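Local coordinates for protein immunoreactive 84kD antigen PG93 (Porphyromonas gingivalis, PDB 5M11) that serves as an essential cell-surface component (PorZ) of the type-IX secretion system and binds calcium and zinc ions, at residues 13-18 with 655-660; 110-115 with 122-127; 143-148 with 163-168; 260-265 with 295-300; 629-634 with 650-655. All coordinates share one frame; numbering follows the deposited sequence.

How the contacts relate
Contacts 1 and 5 form one unit near the centre of the chain: their centres lie about 8 Å apart, they share Gly655, and Met657 of contact 1 touches the 629-634 loop of contact 5. Contact 5 holds the calcium ligand Asp654, and a bound zinc lies about 10 Å from Gly655. Contacts 2 and 3 make a second group, centres about 11 Å apart, in the N-terminal propeller region; they come within about 4 Å without touching. Contact 4 stands alone, its centre about 29 Å from that of contact 2 and about 44 Å from that of contact 5. Contacts 2, 3 and 4 lie in the chain between the two strands joined by contact 1, and contact 5 runs up to the second of them.

Contact 1 (13-18 with 655-660); sequences WNTLLA and GLMTFQ
Backbone hydrogen bonds zip strand 13-16 to strand 655-660, which run antiparallel at 154°. Asn14 and Thr658 form the hydrogen-bonded pair: Asn14 N gives to Thr658 O (3.0 Å) in the carbonyl plane, and Thr658 N gives to Asn14 O (2.9 Å) from above the plane of the Asn14 carbonyl. Further along, Leu16 N reaches Leu656 O at 2.8 Å, again from above the carbonyl plane. Aromatic and sulfur contacts fill the face bearing Trp13, Thr15, Met657 and Phe659. With CG beside the backbone N (chi1 -69°), Trp13 lays its indole over Phe659, whose CB sits almost on the normal of the six-membered ring, 4.3 Å from its centroid, as a CH-pi contact. Phe659 CD1 meets the same indole face, 3.4 Å from Trp13 CE2, with the two ring planes oblique at 56°. The bent end of Met657 puts CE 3.5 Å from Trp13 CE3 and brings SD obliquely beside the indole, a Met-aromatic contact, while Thr15 CG2 lies alongside this methionine. Thr15 OG1 turns to Asp55. On the other face, with Asn14, Leu16, Leu656 and Thr658, Leu16 CD1 meets Thr658 CG2 at 3.6 Å and Leu656 CD2 at 3.7 Å. Thus the N-terminal strand completes a four-stranded sheet with strands 636-642, 647-652 and 655-660, over 600 residues later, the "Velcro" closure characteristic of beta-propellers.

Contact 2 (110-115 with 122-127); sequences KTLNRL and AYLAGG
Ala125 O is gripped by two amides, Asn113 N at 2.9 Å and Arg114 N at 3.1 Å, both approaching in the plane of its carbonyl. Two consecutive residues facing one is a classic beta bulge, and it shifts the register by one between Leu112 and Arg114. Beyond the bulge the pairing is regular: Ala125 N returns a bond to Arg114 O (2.9 Å). Before it, Gly127 N reaches Thr111 O (2.8 Å). The leucines share one face. Leu112 and Leu115 both hold CG anti to the backbone N, so that Leu115 CD1 lies alongside Leu124 CG at 3.8 Å while the Leu112 side chain crosses that of Leu124 obliquely, CD1 to CB also 3.8 Å. Ala125 and Arg114 share the other face. In the second shell, the Asn113 amide, whose ND2 passes Gly126 CA, donates to Val150 O, which helps fix the bulge, and the Arg114 guanidinium leads away to a salt bridge with Asp152. This hairpin of strands 112-118 and 121-126 belongs to a four-stranded antiparallel blade that continues through strand 129-134. Strand 76-81 of the preceding sheet packs on its leucines, and strand 150-155 of the next meets Arg114, Tyr123 and Ala125.

Contact 3 (143-148 with 163-168); sequences TYAKGT and MLKEGQ
Two tight turns face each other without backbone pairing, the type II turn Ala145-Thr148 and the type I' turn Lys165-Gln168, their nearest CA atoms, those of Thr148 and Lys165, being 7.7 Å apart. Each turn is closed by its own backbone: Thr148 N gives a weak bond to Ala145 O, and Lys165 and Gln168 bond to each other in both directions, as in a two-residue hairpin. Ala145 CB points at the other turn and meets Lys165 CD at 3.8 Å, so the contact is with the aliphatic shaft of the lysine. From the adjoining strand, the bent end of Met163 brings CE to 4.2 Å from the same Ala145 CB. The turn at Ala145 carries the chain from the outermost strand of one propeller blade, 139-144, into strand 150-155, the first of the next blade; Met163 and Lys165 lie on that blade's second strand, 160-165. Val150 of the first strand touches Ala145, Met163 and Lys165. Thr148 holds CG2 anti to its backbone N, which directs this methyl to 4.1 Å from Lys165 CD. It also lies 3.7 Å from Glu166 OE2, where the extended glutamate crosses the threonine at about a right angle. Lys165 bends at its last torsion (chi4 68°), leaving NZ in a long salt bridge, 3.6 Å from Glu166 OE1.

Contact 4 (260-265 with 295-300); sequences KTTQFP and LAEGST
Phe264 loses the largest area in this contact, and it meets mainly backbone. Its CG stands beside the backbone N (chi1 -60°), which swings the ring toward the 295-300 loop edge first. Two carbonyls lie at that edge, near the ring plane: Ala296 O is 3.3 Å from Phe264 CE1 and Ser299 O is 3.7 Å from Phe264 CD1. Carbonyl oxygens at this position face the weakly positive rim of the ring, which probably favours the arrangement. Glu297 is next in area. Its CB sets off away from the strand, but the bend at chi2 (85°) folds the carboxylate back across Thr262. There the third main residue receives it with a methyl: Thr262 CG2, anti to the backbone N, sits 3.4 Å from Glu297 OE2 and 3.6 Å from Glu297 CA, so the carboxylate end and the loop backbone both rest on it. Lys260 NZ is 6.2 Å from Glu297 OE1, too far for a salt bridge, although the opposite charges may still attract. Strand 260-264 is the outermost strand of one four-stranded sheet, paired with strand 252-256. The loop joins strands 290-294 and 302-303 of the following sheet; Phe264 also packs on Leu293 and Leu295 on Phe254, tying the two blades together.

Contact 5 (629-634 with 650-655); sequences SPLLSN and IGTADG. With CA (calcium ion), chain L.
The carboxylate of Asp654 is a flat group with a metal at one oxygen: OD2 binds the calcium ion at 2.4 Å, whereas Asp654 OD1 stays 3.2 Å from that ion. The same OD2 is 3.5 Å from Ser633 CB, so the serine methylene packs against the metal-binding oxygen; Ser633 OG bonds instead to Asn635 N. A second flat group, the Gly655 carbonyl, takes Thr652 OG1 in its plane on a lone pair (2.7 Å) and also accepts from Thr652 N. Gly655 N to Thr652 O closes the type I turn Thr652-Gly655, and the hydroxyl, set between the backbone N and the carbonyl carbon (chi1 67°), adds a second hold on the Gly655 carbonyl. This turn links strands 647-652 and 655-660 of a propeller blade and presents Asp654 to the calcium. Facing it is the loop leading into strand 636-642, bent by an ST turn in which Ser629 OG accepts from Leu631 N. Leu631 CD1 touches Thr652 CG2 at 3.9 Å, coming in obliquely, and the Leu631 side chain crosses that of Ile650 at about a right angle, CD1 to CG2 4.0 Å. Leu632 CB meets Thr652 OG1 at 3.6 Å, and its CD1 extends to Asp654 O. Leu632 also packs against Thr15, Leu17 and Met657.

Contact 1 (13-18 with 655-660)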
# COMPACT_ATOMS: atom_id res chain seq x y z
N TRP A 13 11.32 6.21 -8.65
CA TRP A 13 10.24 5.69 -7.80
C TRP A 13 8.89 5.99 -8.41
O TRP A 13 8.68 7.09 -8.92
CB TRP A 13 10.27 6.30 -6.38
CG TRP A 13 11.43 5.89 -5.52
CD1 TRP A 13 12.66 6.47 -5.48
CD2 TRP A 13 11.44 4.85 -4.52
NE1 TRP A 13 13.45 5.85 -4.54
CE2 TRP A 13 12.73 4.85 -3.93
CE3 TRP A 13 10.49 3.92 -4.06
CZ2 TRP A 13 13.09 3.95 -2.92
CZ3 TRP A 13 10.85 3.04 -3.05
CH2 TRP A 13 12.14 3.05 -2.50
N ASN A 14 7.96 5.03 -8.30
CA ASN A 14 6.59 5.21 -8.77
C ASN A 14 5.61 4.42 -7.88
O ASN A 14 6.02 3.46 -7.22
CB ASN A 14 6.45 4.84 -10.24
CG ASN A 14 6.19 6.05 -11.10
OD1 ASN A 14 7.08 6.52 -11.83
ND2 ASN A 14 4.99 6.64 -10.98
N THR A 15 4.32 4.85 -7.85
CA THR A 15 3.29 4.17 -7.06
C THR A 15 2.18 3.62 -7.97
O THR A 15 1.71 4.31 -8.89
CB THR A 15 2.71 5.06 -5.97
OG1 THR A 15 2.15 6.21 -6.58
CG2 THR A 15 3.73 5.50 -4.95
N LEU A 16 1.76 2.38 -7.67
CA LEU A 16 0.72 1.67 -8.42
C LEU A 16 -0.50 1.44 -7.47
O LEU A 16 -0.76 0.34 -6.95
CB LEU A 16 1.31 0.37 -9.01
CG LEU A 16 2.36 0.55 -10.14
CD1 LEU A 16 3.20 -0.65 -10.29
CD2 LEU A 16 1.67 0.79 -11.51
N LEU A 17 -1.21 2.55 -7.23
CA LEU A 17 -2.31 2.64 -6.28
C LEU A 17 -3.66 2.40 -6.94
O LEU A 17 -3.82 2.62 -8.15
CB LEU A 17 -2.29 4.00 -5.55
CG LEU A 17 -1.09 4.20 -4.59
CD1 LEU A 17 -1.10 5.55 -3.93
CD2 LEU A 17 -1.02 3.11 -3.51
N ALA A 18 -4.63 1.91 -6.13
CA ALA A 18 -5.99 1.56 -6.50
C ALA A 18 -7.02 2.72 -6.29
O ALA A 18 -6.94 3.48 -5.31
CB ALA A 18 -6.42 0.34 -5.70
N GLY A 655 0.24 -0.15 0.05
CA GLY A 655 0.18 -0.26 -1.41
C GLY A 655 1.45 -0.55 -2.19
O GLY A 655 2.55 -0.59 -1.64
N LEU A 656 1.28 -0.71 -3.51
CA LEU A 656 2.33 -1.03 -4.45
C LEU A 656 3.15 0.17 -4.91
O LEU A 656 2.64 1.25 -5.22
CB LEU A 656 1.76 -1.76 -5.68
CG LEU A 656 2.74 -2.60 -6.50
CD1 LEU A 656 3.26 -3.76 -5.69
CD2 LEU A 656 2.10 -3.08 -7.78
N MET A 657 4.45 -0.09 -5.02
CA MET A 657 5.51 0.82 -5.44
C MET A 657 6.47 0.10 -6.38
O MET A 657 6.52 -1.14 -6.37
CB MET A 657 6.29 1.31 -4.22
CG MET A 657 5.59 2.32 -3.43
SD MET A 657 6.79 3.18 -2.42
CE MET A 657 7.12 4.57 -3.46
N THR A 658 7.24 0.88 -7.17
CA THR A 658 8.28 0.35 -8.06
C THR A 658 9.51 1.23 -8.00
O THR A 658 9.40 2.45 -8.14
CB THR A 658 7.84 0.19 -9.53
OG1 THR A 658 7.57 1.47 -10.12
CG2 THR A 658 6.70 -0.74 -9.70
N PHE A 659 10.67 0.58 -7.86
CA PHE A 659 11.97 1.22 -7.81
C PHE A 659 12.82 0.68 -8.97
O PHE A 659 12.90 -0.54 -9.16
CB PHE A 659 12.63 0.96 -6.45
CG PHE A 659 14.06 1.41 -6.34
CD1 PHE A 659 14.37 2.74 -6.09
CD2 PHE A 659 15.11 0.51 -6.49
CE1 PHE A 659 15.69 3.17 -6.00
CE2 PHE A 659 16.43 0.93 -6.42
CZ PHE A 659 16.71 2.26 -6.17
N GLN A 660 13.43 1.60 -9.75
CA GLN A 660 14.29 1.20 -10.88
C GLN A 660 15.64 0.85 -10.32
O GLN A 660 16.36 1.73 -9.84
CB GLN A 660 14.38 2.30 -11.96
CG GLN A 660 15.39 2.01 -13.09
CD GLN A 660 15.17 0.72 -13.84
OE1 GLN A 660 15.92 -0.26 -13.69
NE2 GLN A 660 14.18 0.71 -14.73

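Contact 2 (110-115 with 122-127)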
# COMPACT_ATOMS: atom_id res chain seq x y z
N LYS A 110 -7.33 11.24 15.64
CA LYS A 110 -7.26 12.10 14.46
C LYS A 110 -8.54 12.05 13.65
O LYS A 110 -8.70 12.81 12.69
CB LYS A 110 -6.06 11.71 13.56
CG LYS A 110 -4.72 11.50 14.27
CD LYS A 110 -4.04 12.78 14.70
CE LYS A 110 -2.81 12.46 15.48
NZ LYS A 110 -2.09 13.69 15.91
N THR A 111 -9.48 11.19 14.05
CA THR A 111 -10.76 11.04 13.34
C THR A 111 -11.35 12.40 13.03
O THR A 111 -11.40 13.25 13.91
CB THR A 111 -11.70 10.20 14.19
OG1 THR A 111 -11.12 8.91 14.36
CG2 THR A 111 -13.13 10.10 13.61
N LEU A 112 -11.77 12.60 11.78
CA LEU A 112 -12.45 13.85 11.38
C LEU A 112 -13.93 13.56 11.17
O LEU A 112 -14.29 12.54 10.58
CB LEU A 112 -11.82 14.46 10.13
CG LEU A 112 -12.16 15.91 9.85
CD1 LEU A 112 -11.18 16.84 10.50
CD2 LEU A 112 -12.15 16.17 8.36
N ASN A 113 -14.77 14.44 11.66
CA ASN A 113 -16.22 14.32 11.56
C ASN A 113 -16.76 15.38 10.60
O ASN A 113 -17.70 15.10 9.86
CB ASN A 113 -16.87 14.44 12.96
CG ASN A 113 -16.26 13.54 14.03
OD1 ASN A 113 -16.11 12.31 13.87
ND2 ASN A 113 -15.91 14.14 15.16
N ARG A 114 -16.16 16.59 10.60
CA ARG A 114 -16.59 17.68 9.71
C ARG A 114 -15.42 18.56 9.28
O ARG A 114 -14.57 18.93 10.09
CB ARG A 114 -17.70 18.53 10.39
CG ARG A 114 -18.40 19.54 9.47
CD ARG A 114 -19.29 18.91 8.42
NE ARG A 114 -20.50 18.29 8.98
CZ ARG A 114 -21.20 17.34 8.37
NH1 ARG A 114 -20.83 16.88 7.19
NH2 ARG A 114 -22.29 16.84 8.94
N LEU A 115 -15.39 18.88 7.98
CA LEU A 115 -14.42 19.79 7.36
C LEU A 115 -15.25 20.85 6.69
O LEU A 115 -15.73 20.66 5.58
CB LEU A 115 -13.50 19.04 6.37
CG LEU A 115 -12.43 19.78 5.54
CD1 LEU A 115 -11.76 20.90 6.31
CD2 LEU A 115 -11.38 18.79 5.05
N ALA A 122 -11.13 27.28 7.50
CA ALA A 122 -11.65 25.91 7.52
C ALA A 122 -11.78 25.49 8.97
O ALA A 122 -10.89 25.81 9.77
CB ALA A 122 -10.75 24.98 6.75
N TYR A 123 -12.91 24.88 9.33
CA TYR A 123 -13.16 24.40 10.69
C TYR A 123 -13.15 22.93 10.65
O TYR A 123 -13.95 22.32 9.92
CB TYR A 123 -14.49 24.91 11.24
CG TYR A 123 -14.59 26.41 11.19
CD1 TYR A 123 -14.17 27.19 12.27
CD2 TYR A 123 -15.06 27.06 10.06
CE1 TYR A 123 -14.20 28.58 12.21
CE2 TYR A 123 -15.11 28.45 9.99
CZ TYR A 123 -14.70 29.20 11.08
OH TYR A 123 -14.78 30.56 11.00
N LEU A 124 -12.22 22.33 11.39
CA LEU A 124 -12.07 20.89 11.41
C LEU A 124 -12.53 20.39 12.76
O LEU A 124 -11.95 20.74 13.78
CB LEU A 124 -10.61 20.50 11.09
CG LEU A 124 -10.07 21.01 9.73
CD1 LEU A 124 -9.23 22.25 9.88
CD2 LEU A 124 -9.22 19.99 9.07
N ALA A 125 -13.64 19.64 12.77
CA ALA A 125 -14.17 19.05 13.99
C ALA A 125 -13.86 17.58 13.95
O ALA A 125 -14.27 16.91 13.00
CB ALA A 125 -15.68 19.27 14.08
N GLY A 126 -13.11 17.10 14.93
CA GLY A 126 -12.73 15.69 15.03
C GLY A 126 -12.51 15.20 16.46
O GLY A 126 -13.02 15.79 17.41
N GLY A 127 -11.76 14.10 16.59
CA GLY A 127 -11.47 13.50 17.89
C GLY A 127 -10.41 14.24 18.68
O GLY A 127 -10.09 13.85 19.81

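Contact 3 (143-148 with 163-168)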
# COMPACT_ATOMS: atom_id res chain seq x y z
N THR A 143 -7.33 25.91 18.52
CA THR A 143 -8.00 24.62 18.62
C THR A 143 -8.85 24.74 19.86
O THR A 143 -8.31 24.92 20.95
CB THR A 143 -7.04 23.39 18.62
OG1 THR A 143 -6.39 23.29 17.36
CG2 THR A 143 -7.79 22.08 18.86
N TYR A 144 -10.16 24.72 19.67
CA TYR A 144 -11.16 24.77 20.73
C TYR A 144 -11.47 23.34 21.13
O TYR A 144 -11.25 22.43 20.32
CB TYR A 144 -12.42 25.53 20.28
CG TYR A 144 -12.15 26.81 19.50
CD1 TYR A 144 -11.27 27.79 19.98
CD2 TYR A 144 -12.81 27.06 18.31
CE1 TYR A 144 -11.07 28.99 19.29
CE2 TYR A 144 -12.62 28.26 17.62
CZ TYR A 144 -11.76 29.22 18.11
OH TYR A 144 -11.58 30.39 17.40
N ALA A 145 -11.90 23.11 22.39
CA ALA A 145 -12.21 21.79 22.98
C ALA A 145 -11.05 20.78 22.80
O ALA A 145 -11.32 19.58 22.67
CB ALA A 145 -13.48 21.22 22.38
N LYS A 146 -9.77 21.27 22.75
CA LYS A 146 -8.54 20.50 22.52
C LYS A 146 -8.60 19.16 23.23
O LYS A 146 -8.87 19.13 24.43
CB LYS A 146 -7.33 21.29 22.99
CG LYS A 146 -6.09 21.10 22.14
CD LYS A 146 -4.95 22.06 22.52
CE LYS A 146 -5.03 23.43 21.88
NZ LYS A 146 -3.84 24.27 22.20
N GLY A 147 -8.46 18.07 22.48
CA GLY A 147 -8.48 16.70 22.98
C GLY A 147 -9.84 16.13 23.35
O GLY A 147 -9.91 15.16 24.11
N THR A 148 -10.91 16.67 22.81
CA THR A 148 -12.27 16.20 23.07
C THR A 148 -12.95 16.00 21.74
O THR A 148 -12.88 16.88 20.88
CB THR A 148 -13.03 17.21 23.96
OG1 THR A 148 -12.25 17.46 25.13
CG2 THR A 148 -14.46 16.75 24.33
N MET A 163 -21.05 24.52 17.94
CA MET A 163 -20.26 23.32 18.19
C MET A 163 -21.09 22.27 18.92
O MET A 163 -21.76 22.57 19.91
CB MET A 163 -18.99 23.71 19.02
CG MET A 163 -18.27 22.58 19.76
SD MET A 163 -16.61 23.13 20.31
CE MET A 163 -16.96 23.45 21.98
N LEU A 164 -21.03 21.03 18.42
CA LEU A 164 -21.72 19.92 19.06
C LEU A 164 -20.67 18.98 19.64
O LEU A 164 -19.92 18.38 18.88
CB LEU A 164 -22.63 19.22 18.04
CG LEU A 164 -23.43 18.00 18.48
CD1 LEU A 164 -24.54 18.35 19.49
CD2 LEU A 164 -24.07 17.37 17.29
N LYS A 165 -20.54 18.94 20.98
CA LYS A 165 -19.61 18.03 21.64
C LYS A 165 -20.31 17.41 22.83
O LYS A 165 -21.12 18.07 23.51
CB LYS A 165 -18.26 18.67 22.02
CG LYS A 165 -18.24 19.65 23.19
CD LYS A 165 -16.81 19.99 23.65
CE LYS A 165 -16.76 20.95 24.83
NZ LYS A 165 -17.28 20.37 26.11
N GLU A 166 -20.05 16.11 23.03
CA GLU A 166 -20.61 15.27 24.08
C GLU A 166 -22.15 15.52 24.24
O GLU A 166 -22.62 15.71 25.35
CB GLU A 166 -19.87 15.50 25.40
CG GLU A 166 -18.38 15.20 25.39
CD GLU A 166 -17.60 15.83 26.53
OE1 GLU A 166 -17.98 16.93 26.98
OE2 GLU A 166 -16.56 15.25 26.92
N GLY A 167 -22.89 15.52 23.14
CA GLY A 167 -24.35 15.68 23.19
C GLY A 167 -24.88 17.04 23.64
O GLY A 167 -26.05 17.16 24.01
N GLN A 168 -24.03 18.06 23.56
CA GLN A 168 -24.40 19.41 23.92
C GLN A 168 -24.17 20.37 22.76
O GLN A 168 -23.15 20.28 22.07
CB GLN A 168 -23.57 19.85 25.12
CG GLN A 168 -24.23 19.62 26.45
CD GLN A 168 -23.37 20.13 27.58
OE1 GLN A 168 -22.13 20.02 27.57
NE2 GLN A 168 -24.01 20.66 28.61

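Contact 4 (260-265 with 295-300)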
# COMPACT_ATOMS: atom_id res chain seq x y z
N LYS A 260 -37.29 23.73 1.10
CA LYS A 260 -37.74 22.94 -0.05
C LYS A 260 -36.99 21.63 0.01
O LYS A 260 -35.77 21.61 0.21
CB LYS A 260 -37.49 23.69 -1.36
CG LYS A 260 -37.91 22.94 -2.62
CD LYS A 260 -37.21 23.53 -3.85
CE LYS A 260 -37.93 23.31 -5.16
NZ LYS A 260 -37.27 24.08 -6.25
N THR A 261 -37.73 20.53 -0.05
CA THR A 261 -37.15 19.20 0.03
C THR A 261 -37.48 18.45 -1.25
O THR A 261 -38.62 18.52 -1.73
CB THR A 261 -37.64 18.45 1.29
OG1 THR A 261 -37.58 19.31 2.44
CG2 THR A 261 -36.84 17.22 1.57
N THR A 262 -36.45 17.77 -1.81
CA THR A 262 -36.57 16.94 -3.02
C THR A 262 -35.99 15.57 -2.70
O THR A 262 -34.89 15.48 -2.17
CB THR A 262 -35.89 17.59 -4.25
OG1 THR A 262 -36.35 18.92 -4.44
CG2 THR A 262 -36.10 16.80 -5.51
N GLN A 263 -36.73 14.51 -3.03
CA GLN A 263 -36.30 13.14 -2.80
C GLN A 263 -35.76 12.52 -4.10
O GLN A 263 -36.29 12.78 -5.19
CB GLN A 263 -37.48 12.33 -2.25
CG GLN A 263 -37.07 11.20 -1.32
CD GLN A 263 -38.26 10.33 -0.96
OE1 GLN A 263 -39.31 10.82 -0.50
NE2 GLN A 263 -38.11 9.03 -1.16
N PHE A 264 -34.69 11.71 -3.99
CA PHE A 264 -34.06 11.03 -5.10
C PHE A 264 -33.79 9.57 -4.75
O PHE A 264 -33.16 9.30 -3.72
CB PHE A 264 -32.73 11.70 -5.49
CG PHE A 264 -32.83 13.14 -5.92
CD1 PHE A 264 -33.17 13.47 -7.22
CD2 PHE A 264 -32.53 14.16 -5.03
CE1 PHE A 264 -33.23 14.81 -7.62
CE2 PHE A 264 -32.59 15.49 -5.44
CZ PHE A 264 -32.93 15.81 -6.73
N PRO A 265 -34.19 8.60 -5.60
CA PRO A 265 -33.89 7.19 -5.28
C PRO A 265 -32.42 6.82 -5.58
O PRO A 265 -32.12 6.12 -6.55
CB PRO A 265 -34.88 6.42 -6.15
CG PRO A 265 -35.12 7.30 -7.31
CD PRO A 265 -34.93 8.72 -6.88
N LEU A 295 -30.05 18.84 -9.76
CA LEU A 295 -30.87 19.03 -8.56
C LEU A 295 -32.30 19.51 -8.90
O LEU A 295 -32.70 20.62 -8.51
CB LEU A 295 -30.15 19.96 -7.57
CG LEU A 295 -28.80 19.46 -7.06
CD1 LEU A 295 -27.90 20.60 -6.64
CD2 LEU A 295 -28.96 18.44 -5.96
N ALA A 296 -33.08 18.63 -9.59
CA ALA A 296 -34.46 18.82 -10.04
C ALA A 296 -35.27 17.55 -9.79
O ALA A 296 -34.78 16.46 -10.07
CB ALA A 296 -34.46 19.17 -11.52
N GLU A 297 -36.51 17.69 -9.27
CA GLU A 297 -37.45 16.62 -8.86
C GLU A 297 -37.39 15.33 -9.71
O GLU A 297 -37.38 14.23 -9.15
CB GLU A 297 -38.90 17.14 -8.86
CG GLU A 297 -39.80 16.56 -7.76
CD GLU A 297 -39.73 17.24 -6.40
OE1 GLU A 297 -39.97 18.47 -6.33
OE2 GLU A 297 -39.49 16.53 -5.40
N GLY A 298 -37.36 15.47 -11.02
CA GLY A 298 -37.36 14.30 -11.89
C GLY A 298 -36.03 13.99 -12.53
O GLY A 298 -35.97 13.71 -13.73
N SER A 299 -34.96 14.03 -11.73
CA SER A 299 -33.64 13.75 -12.26
C SER A 299 -33.07 12.45 -11.71
O SER A 299 -33.38 12.04 -10.59
CB SER A 299 -32.68 14.90 -11.98
OG SER A 299 -33.06 16.08 -12.66
N THR A 300 -32.24 11.81 -12.54
CA THR A 300 -31.52 10.57 -12.29
C THR A 300 -30.03 10.88 -12.20
O THR A 300 -29.56 11.77 -12.91
CB THR A 300 -31.81 9.54 -13.41
OG1 THR A 300 -31.84 10.17 -14.70
CG2 THR A 300 -33.09 8.78 -13.16

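Contact 5 (629-634 with 650-655)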
# COMPACT_ATOMS: atom_id res chain seq x y z
N SER A 629 13.33 8.19 1.80
CA SER A 629 12.95 7.92 0.42
C SER A 629 11.43 8.07 0.18
O SER A 629 10.67 8.14 1.15
CB SER A 629 13.41 6.51 0.03
OG SER A 629 12.42 5.57 0.41
N PRO A 630 10.96 8.05 -1.10
CA PRO A 630 9.52 8.16 -1.37
C PRO A 630 8.71 6.91 -0.95
O PRO A 630 7.49 6.93 -1.16
CB PRO A 630 9.46 8.37 -2.89
CG PRO A 630 10.84 8.74 -3.30
CD PRO A 630 11.71 7.99 -2.37
N LEU A 631 9.36 5.87 -0.35
CA LEU A 631 8.75 4.63 0.15
C LEU A 631 7.50 4.93 1.01
O LEU A 631 7.56 5.73 1.96
CB LEU A 631 9.78 3.79 0.94
CG LEU A 631 9.36 2.40 1.42
CD1 LEU A 631 9.34 1.39 0.29
CD2 LEU A 631 10.30 1.89 2.47
N LEU A 632 6.36 4.34 0.61
CA LEU A 632 5.03 4.56 1.21
C LEU A 632 4.94 4.12 2.69
O LEU A 632 4.34 4.83 3.50
CB LEU A 632 3.93 3.86 0.38
CG LEU A 632 3.53 4.55 -0.93
CD1 LEU A 632 2.64 3.64 -1.77
CD2 LEU A 632 2.81 5.87 -0.68
N SER A 633 5.54 2.96 3.03
CA SER A 633 5.51 2.42 4.39
C SER A 633 6.78 1.66 4.70
O SER A 633 7.34 1.00 3.82
CB SER A 633 4.30 1.51 4.56
OG SER A 633 4.31 0.83 5.81
N ASN A 634 7.24 1.72 5.98
CA ASN A 634 8.41 0.96 6.46
C ASN A 634 8.05 -0.53 6.65
O ASN A 634 8.95 -1.35 6.80
CB ASN A 634 8.97 1.55 7.77
CG ASN A 634 9.63 2.90 7.64
OD1 ASN A 634 10.25 3.23 6.63
ND2 ASN A 634 9.54 3.70 8.71
N ILE A 650 7.36 -3.36 -4.93
CA ILE A 650 7.43 -3.31 -3.47
C ILE A 650 6.02 -3.28 -2.94
O ILE A 650 5.34 -2.27 -3.09
CB ILE A 650 8.28 -2.08 -2.97
CG1 ILE A 650 9.69 -2.03 -3.63
CG2 ILE A 650 8.38 -2.03 -1.44
CD1 ILE A 650 10.24 -0.57 -3.90
N GLY A 651 5.58 -4.39 -2.35
CA GLY A 651 4.25 -4.47 -1.77
C GLY A 651 4.27 -3.96 -0.35
O GLY A 651 4.54 -4.74 0.57
N THR A 652 4.07 -2.64 -0.13
CA THR A 652 4.07 -2.10 1.24
C THR A 652 2.68 -2.29 1.85
O THR A 652 1.72 -2.55 1.13
CB THR A 652 4.53 -0.62 1.35
OG1 THR A 652 3.61 0.28 0.71
CG2 THR A 652 5.95 -0.40 0.84
N ALA A 653 2.58 -2.13 3.17
CA ALA A 653 1.31 -2.25 3.89
C ALA A 653 0.29 -1.18 3.40
O ALA A 653 -0.92 -1.36 3.56
CB ALA A 653 1.55 -2.11 5.39
N ASP A 654 0.81 -0.10 2.78
CA ASP A 654 0.04 1.01 2.23
C ASP A 654 0.02 1.00 0.67
O ASP A 654 -0.21 2.04 0.06
CB ASP A 654 0.60 2.35 2.76
CG ASP A 654 0.16 2.65 4.18
OD1 ASP A 654 -0.94 3.22 4.35
OD2 ASP A 654 0.91 2.30 5.12
N GLY A 655 0.24 -0.15 0.05
CA GLY A 655 0.18 -0.26 -1.41
C GLY A 655 1.45 -0.55 -2.19
O GLY A 655 2.55 -0.59 -1.64
CA CA L . 0.95 4.02 6.79